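Local coordinates for R.Pab1 family restriction endonuclease (Campylobacter coli, PDB 7CFA), which probably acts as a restriction DNA glycosylase of the R.PabI family, excising a base from its recognition sequence in foreign DNA, with an associated lyase activity, at residues 110-115 / 219-224; 118-123 / 133-138. The protein carries 2 engineered substitutions. All blocks are in the same frame, centred on the assembly; numbering follows the deposited sequence.

Contact 1: residues 110-115 / 219-224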
loop_
_atom_site.group_PDB
_atom_site.type_symbol
_atom_site.label_atom_id
_atom_site.label_comp_id
_atom_site.label_asym_id
_atom_site.label_seq_id
_atom_site.Cartn_x
_atom_site.Cartn_y
_atom_site.Cartn_z
ATOM N N LEU A 110 -15.818 13.811 -11.294
ATOM C CA LEU A 110 -15.606 12.699 -10.383
ATOM C C LEU A 110 -14.136 12.610 -9.993
ATOM O O LEU A 110 -13.243 12.881 -10.802
ATOM C CB LEU A 110 -16.061 11.377 -11.008
ATOM C CG LEU A 110 -17.554 11.283 -11.306
ATOM C CD1 LEU A 110 -17.865 9.986 -12.034
ATOM C CD2 LEU A 110 -18.365 11.395 -10.023
ATOM N N ILE A 111 -13.900 12.213 -8.741
ATOM C CA ILE A 111 -12.543 12.182 -8.202
ATOM C C ILE A 111 -11.679 11.177 -8.959
ATOM O O ILE A 111 -10.536 11.470 -9.326
ATOM C CB ILE A 111 -12.584 11.878 -6.694
ATOM C CG1 ILE A 111 -13.134 13.082 -5.932
ATOM C CG2 ILE A 111 -11.208 11.469 -6.176
ATOM C CD1 ILE A 111 -13.239 12.870 -4.440
ATOM N N GLU A 112 -12.206 9.974 -9.201
ATOM C CA GLU A 112 -11.422 8.954 -9.890
ATOM C C GLU A 112 -11.170 9.290 -11.354
ATOM O O GLU A 112 -10.328 8.641 -11.983
ATOM C CB GLU A 112 -12.111 7.592 -9.767
ATOM C CG GLU A 112 -12.095 7.045 -8.346
ATOM C CD GLU A 112 -12.784 5.701 -8.213
ATOM O OE1 GLU A 112 -13.252 5.160 -9.239
ATOM O OE2 GLU A 112 -12.857 5.185 -7.077
ATOM N N ASP A 113 -11.869 10.281 -11.909
ATOM C CA ASP A 113 -11.585 10.751 -13.258
ATOM C C ASP A 113 -10.637 11.943 -13.286
ATOM O O ASP A 113 -9.931 12.128 -14.282
ATOM C CB ASP A 113 -12.887 11.125 -13.980
ATOM C CG ASP A 113 -13.785 9.926 -14.222
ATOM O OD1 ASP A 113 -13.252 8.820 -14.456
ATOM O OD2 ASP A 113 -15.023 10.088 -14.177
ATOM N N LYS A 114 -10.595 12.740 -12.218
ATOM C CA LYS A 114 -9.730 13.912 -12.156
ATOM C C LYS A 114 -8.402 13.650 -11.463
ATOM O O LYS A 114 -7.422 14.344 -11.748
ATOM C CB LYS A 114 -10.444 15.063 -11.437
ATOM C CG LYS A 114 -11.757 15.486 -12.075
ATOM C CD LYS A 114 -11.565 15.902 -13.525
ATOM C CE LYS A 114 -12.887 16.304 -14.164
ATOM N NZ LYS A 114 -12.724 16.705 -15.591
ATOM N N MET A 115 -8.340 12.681 -10.554
ATOM C CA MET A 115 -7.097 12.393 -9.852
ATOM C C MET A 115 -6.250 11.434 -10.677
ATOM O O MET A 115 -6.744 10.406 -11.155
ATOM C CB MET A 115 -7.383 11.814 -8.468
ATOM C CG MET A 115 -8.065 12.797 -7.524
ATOM S SD MET A 115 -7.113 14.312 -7.255
ATOM C CE MET A 115 -8.047 15.496 -8.216
ATOM N N GLY A 219 -20.217 10.668 -2.764
ATOM C CA GLY A 219 -21.027 10.740 -3.968
ATOM C C GLY A 219 -20.296 11.244 -5.194
ATOM O O GLY A 219 -20.770 11.024 -6.313
ATOM N N ILE A 220 -19.158 11.916 -5.016
ATOM C CA ILE A 220 -18.372 12.411 -6.141
ATOM C C ILE A 220 -17.117 11.577 -6.369
ATOM O O ILE A 220 -16.267 11.954 -7.181
ATOM C CB ILE A 220 -18.010 13.892 -5.958
ATOM C CG1 ILE A 220 -16.938 14.047 -4.876
ATOM C CG2 ILE A 220 -19.247 14.701 -5.609
ATOM C CD1 ILE A 220 -16.386 15.449 -4.759
ATOM N N LEU A 221 -16.978 10.451 -5.669
ATOM C CA LEU A 221 -15.779 9.636 -5.817
ATOM C C LEU A 221 -15.747 8.958 -7.182
ATOM O O LEU A 221 -14.725 8.988 -7.878
ATOM C CB LEU A 221 -15.711 8.605 -4.690
ATOM C CG LEU A 221 -14.348 7.974 -4.411
ATOM C CD1 LEU A 221 -13.292 9.049 -4.214
ATOM C CD2 LEU A 221 -14.428 7.078 -3.189
ATOM N N SER A 222 -16.859 8.349 -7.580
ATOM C CA SER A 222 -16.967 7.680 -8.870
ATOM C C SER A 222 -18.441 7.594 -9.239
ATOM O O SER A 222 -19.320 7.975 -8.460
ATOM C CB SER A 222 -16.325 6.292 -8.833
ATOM O OG SER A 222 -17.064 5.421 -7.994
ATOM N N ASN A 223 -18.708 7.081 -10.441
ATOM C CA ASN A 223 -20.092 6.890 -10.863
ATOM C C ASN A 223 -20.779 5.814 -10.032
ATOM O O ASN A 223 -21.957 5.953 -9.682
ATOM C CB ASN A 223 -20.150 6.544 -12.350
ATOM C CG ASN A 223 -20.279 7.774 -13.229
ATOM O OD1 ASN A 223 -20.930 8.751 -12.858
ATOM N ND2 ASN A 223 -19.656 7.732 -14.402
ATOM N N ASN A 224 -20.064 4.734 -9.707
ATOM C CA ASN A 224 -20.648 3.699 -8.860
ATOM C C ASN A 224 -20.956 4.239 -7.470
ATOM O O ASN A 224 -22.035 3.980 -6.923
ATOM C CB ASN A 224 -19.715 2.491 -8.778
ATOM C CG ASN A 224 -19.611 1.743 -10.095
ATOM O OD1 ASN A 224 -20.483 1.854 -10.956
ATOM N ND2 ASN A 224 -18.543 0.969 -10.254
#

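Contact 2: residues 118-123 / 133-138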
loop_
_atom_site.group_PDB
_atom_site.type_symbol
_atom_site.label_atom_id
_atom_site.label_comp_id
_atom_site.label_asym_id
_atom_site.label_seq_id
_atom_site.Cartn_x
_atom_site.Cartn_y
_atom_site.Cartn_z
ATOM N N ASN A 118 0.908 9.596 -11.399
ATOM C CA ASN A 118 1.925 10.043 -12.339
ATOM C C ASN A 118 3.152 9.147 -12.272
ATOM O O ASN A 118 3.559 8.710 -11.191
ATOM C CB ASN A 118 2.345 11.487 -12.050
ATOM C CG ASN A 118 1.249 12.485 -12.346
ATOM O OD1 ASN A 118 0.510 12.345 -13.318
ATOM N ND2 ASN A 118 1.142 13.509 -11.509
ATOM N N ARG A 119 3.744 8.887 -13.434
ATOM C CA ARG A 119 5.061 8.275 -13.534
ATOM C C ARG A 119 5.993 9.297 -14.166
ATOM O O ARG A 119 5.688 9.839 -15.233
ATOM C CB ARG A 119 5.019 6.987 -14.358
ATOM C CG ARG A 119 4.179 5.888 -13.735
ATOM C CD ARG A 119 4.154 4.649 -14.616
ATOM N NE ARG A 119 3.312 3.596 -14.057
ATOM C CZ ARG A 119 3.763 2.595 -13.306
ATOM N NH1 ARG A 119 5.055 2.506 -13.023
ATOM N NH2 ARG A 119 2.923 1.681 -12.840
ATOM N N THR A 120 7.115 9.568 -13.508
ATOM C CA THR A 120 8.009 10.597 -14.007
ATOM C C THR A 120 8.986 10.015 -15.024
ATOM O O THR A 120 9.127 8.799 -15.178
ATOM C CB THR A 120 8.785 11.252 -12.865
ATOM O OG1 THR A 120 9.729 10.314 -12.328
ATOM C CG2 THR A 120 7.842 11.704 -11.764
ATOM N N ASN A 121 9.667 10.917 -15.723
ATOM C CA ASN A 121 10.759 10.543 -16.601
ATOM C C ASN A 121 11.879 9.878 -15.805
ATOM O O ASN A 121 11.946 9.971 -14.576
ATOM C CB ASN A 121 11.303 11.776 -17.318
ATOM C CG ASN A 121 11.808 12.831 -16.347
ATOM O OD1 ASN A 121 11.039 13.660 -15.856
ATOM N ND2 ASN A 121 13.103 12.798 -16.055
ATOM N N PHE A 122 12.773 9.214 -16.530
ATOM C CA PHE A 122 13.935 8.586 -15.922
ATOM C C PHE A 122 15.060 9.596 -15.735
ATOM O O PHE A 122 15.182 10.574 -16.478
ATOM C CB PHE A 122 14.445 7.431 -16.783
ATOM C CG PHE A 122 13.651 6.167 -16.646
ATOM C CD1 PHE A 122 13.575 5.509 -15.430
ATOM C CD2 PHE A 122 13.005 5.618 -17.741
ATOM C CE1 PHE A 122 12.852 4.339 -15.303
ATOM C CE2 PHE A 122 12.282 4.446 -17.622
ATOM C CZ PHE A 122 12.206 3.806 -16.399
ATOM N N THR A 123 15.888 9.343 -14.727
ATOM C CA THR A 123 17.161 10.027 -14.555
ATOM C C THR A 123 18.226 8.990 -14.232
ATOM O O THR A 123 17.935 7.935 -13.661
ATOM C CB THR A 123 17.115 11.086 -13.438
ATOM O OG1 THR A 123 16.619 10.494 -12.231
ATOM C CG2 THR A 123 16.225 12.260 -13.834
ATOM N N LEU A 133 18.606 3.443 -13.470
ATOM C CA LEU A 133 17.645 4.412 -13.977
ATOM C C LEU A 133 16.607 4.638 -12.889
ATOM O O LEU A 133 16.000 3.680 -12.394
ATOM C CB LEU A 133 16.991 3.931 -15.273
ATOM C CG LEU A 133 17.922 3.841 -16.482
ATOM C CD1 LEU A 133 17.169 3.337 -17.700
ATOM C CD2 LEU A 133 18.566 5.190 -16.765
ATOM N N GLU A 134 16.424 5.895 -12.500
ATOM C CA GLU A 134 15.515 6.245 -11.422
ATOM C C GLU A 134 14.275 6.932 -11.972
ATOM O O GLU A 134 14.366 7.791 -12.854
ATOM C CB GLU A 134 16.193 7.156 -10.395
ATOM C CG GLU A 134 15.301 7.482 -9.209
ATOM C CD GLU A 134 15.985 8.350 -8.178
ATOM O OE1 GLU A 134 16.539 9.402 -8.560
ATOM O OE2 GLU A 134 15.978 7.967 -6.987
ATOM N N SER A 135 13.120 6.546 -11.440
ATOM C CA SER A 135 11.848 7.159 -11.774
ATOM C C SER A 135 11.011 7.230 -10.505
ATOM O O SER A 135 11.337 6.616 -9.486
ATOM C CB SER A 135 11.119 6.376 -12.876
ATOM O OG SER A 135 9.871 6.968 -13.194
ATOM N N TYR A 136 9.927 7.996 -10.567
ATOM C CA TYR A 136 9.030 8.160 -9.434
ATOM C C TYR A 136 7.604 7.846 -9.852
ATOM O O TYR A 136 7.183 8.183 -10.964
ATOM C CB TYR A 136 9.094 9.583 -8.863
ATOM C CG TYR A 136 10.378 9.901 -8.140
ATOM C CD1 TYR A 136 11.489 10.364 -8.832
ATOM C CD2 TYR A 136 10.479 9.744 -6.765
ATOM C CE1 TYR A 136 12.666 10.658 -8.172
ATOM C CE2 TYR A 136 11.651 10.035 -6.096
ATOM C CZ TYR A 136 12.742 10.491 -6.806
ATOM O OH TYR A 136 13.913 10.784 -6.146
ATOM N N VAL A 137 6.867 7.200 -8.956
ATOM C CA VAL A 137 5.430 7.006 -9.096
ATOM C C VAL A 137 4.777 7.881 -8.037
ATOM O O VAL A 137 4.991 7.680 -6.834
ATOM C CB VAL A 137 5.027 5.535 -8.938
ATOM C CG1 VAL A 137 3.539 5.366 -9.207
ATOM C CG2 VAL A 137 5.844 4.662 -9.872
ATOM N N SER A 138 3.999 8.866 -8.474
ATOM C CA SER A 138 3.421 9.858 -7.577
ATOM C C SER A 138 1.933 9.595 -7.398
ATOM O O SER A 138 1.185 9.527 -8.379
ATOM C CB SER A 138 3.653 11.272 -8.109
ATOM O OG SER A 138 5.038 11.558 -8.185
#

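Contact 1: residues 110-115 / 219-224
Leu110 occupies the N-cap position of the short helix 111-114 and has its side chain laid against the turn that leads into helix 223-237. A chi1 of -64°, with CG anti to the carbonyl carbon and beside the backbone N, carries the branch to that turn, where CD2 lies 3.6 Å from Ile220 O and CD1 3.4 Å from Asn223 OD1. A leucine suits this place because its forked end lets one methyl meet the Ile220 carbonyl and the other the Asn223 amide, the Asn223 side chain crossing at about a right angle.

Two backbone bonds fix the register. Ile111 N donates to Ile220 O (2.8 Å) and Glu112 N to Leu221 O (3.0 Å), each nearly along the C=O axis. Both donors lie in the first turn of helix 111-114, where N-H groups lack an acceptor in their own helix, so the loop carbonyls satisfy them.

Leu221, its CG anti to the backbone N (chi1 -161°), swings CD1 back to Ile111 CG2 at 3.7 Å, and Ile111 CD1 also meets Ile220 CG1, making a small aliphatic cluster. The extended Glu112 chain runs past Leu221 O, crossing Leu221 obliquely, to bring OE1 to 3.3 Å from Ser222 CB; OE1 makes a salt bridge with Lys160, and OE2 accepts a hydrogen bond from Gly168 N. Ser222 suits an N-cap, its short hydroxyl (chi1 68°) reaching His225 N in the first turn of helix 223-237, while Asn223 OD1 bonds Arg226.

Ile111 and Leu221 both pack on Ile155 of strand 152-159, Ile220 reaches Phe103 and Leu104 of helix 94-106, and Val127 and Ile130 of the second subunit touch Ile111 and Ile220.

Contact 2: residues 118-123 / 133-138
Asn118 and Ser138 form an antiparallel hydrogen-bonded pair, each satisfying the other's backbone: Asn118 N donates to Ser138 O (3.0 Å) and Ser138 N to Asn118 O (2.8 Å). Thr120 N continues the series to Tyr136 O. The return bond uses a side chain: Tyr136 N donates to Thr120 OG1 (2.9 Å), bent to 144°. That hydroxyl sits between the backbone N and carbonyl carbon (chi1 70°), at the edge of the Tyr136 ring, and gives its proton to Asn121 O along a lone pair. Ser135 OG, anti to its backbone N, donates to Thr120 O (2.8 Å) from above the carbonyl plane, as Asn121 ND2 does to Phe122 O. Small hydroxyl residues thus bridge the break in this beta hairpin of strands 118-127 and 130-145, where the register slips by one. Regular pairing resumes as Thr123 N bonds Glu134 O and Glu134 N bonds Thr123 O (2.8 Å, almost straight at 175°). Phe122 brings CD1 to 3.8 Å from Leu133 CB, with Glu134 O at its ring edge. Glu134 OE2 forms a salt bridge with Lys125, and Ser138 OG hydrogen-bonds Ser138 OG of the second subunit, whose strand pairs antiparallel with 133-138.

Contact 1 is a mostly buried junction, whereas contact 2 lies farther out, its centre about 30 Å from the centre of the chain, against about 15 Å for contact 1, with exposed residues along 118-123 and more buried ones along 133-138. They share no element, yet helix 111-114 is followed in the chain by strand 118-127, and the hairpin lies within the loop that contact 1 closes. The chemistry follows the place: aliphatic packing with two backbone bonds joins the start of helix 111-114 to the turn before helix 223-237, while strand pairing patched by hydroxyls dominates contact 2. Both meet the second subunit, contact 1 through side-chain packing and contact 2 through a continuous sheet.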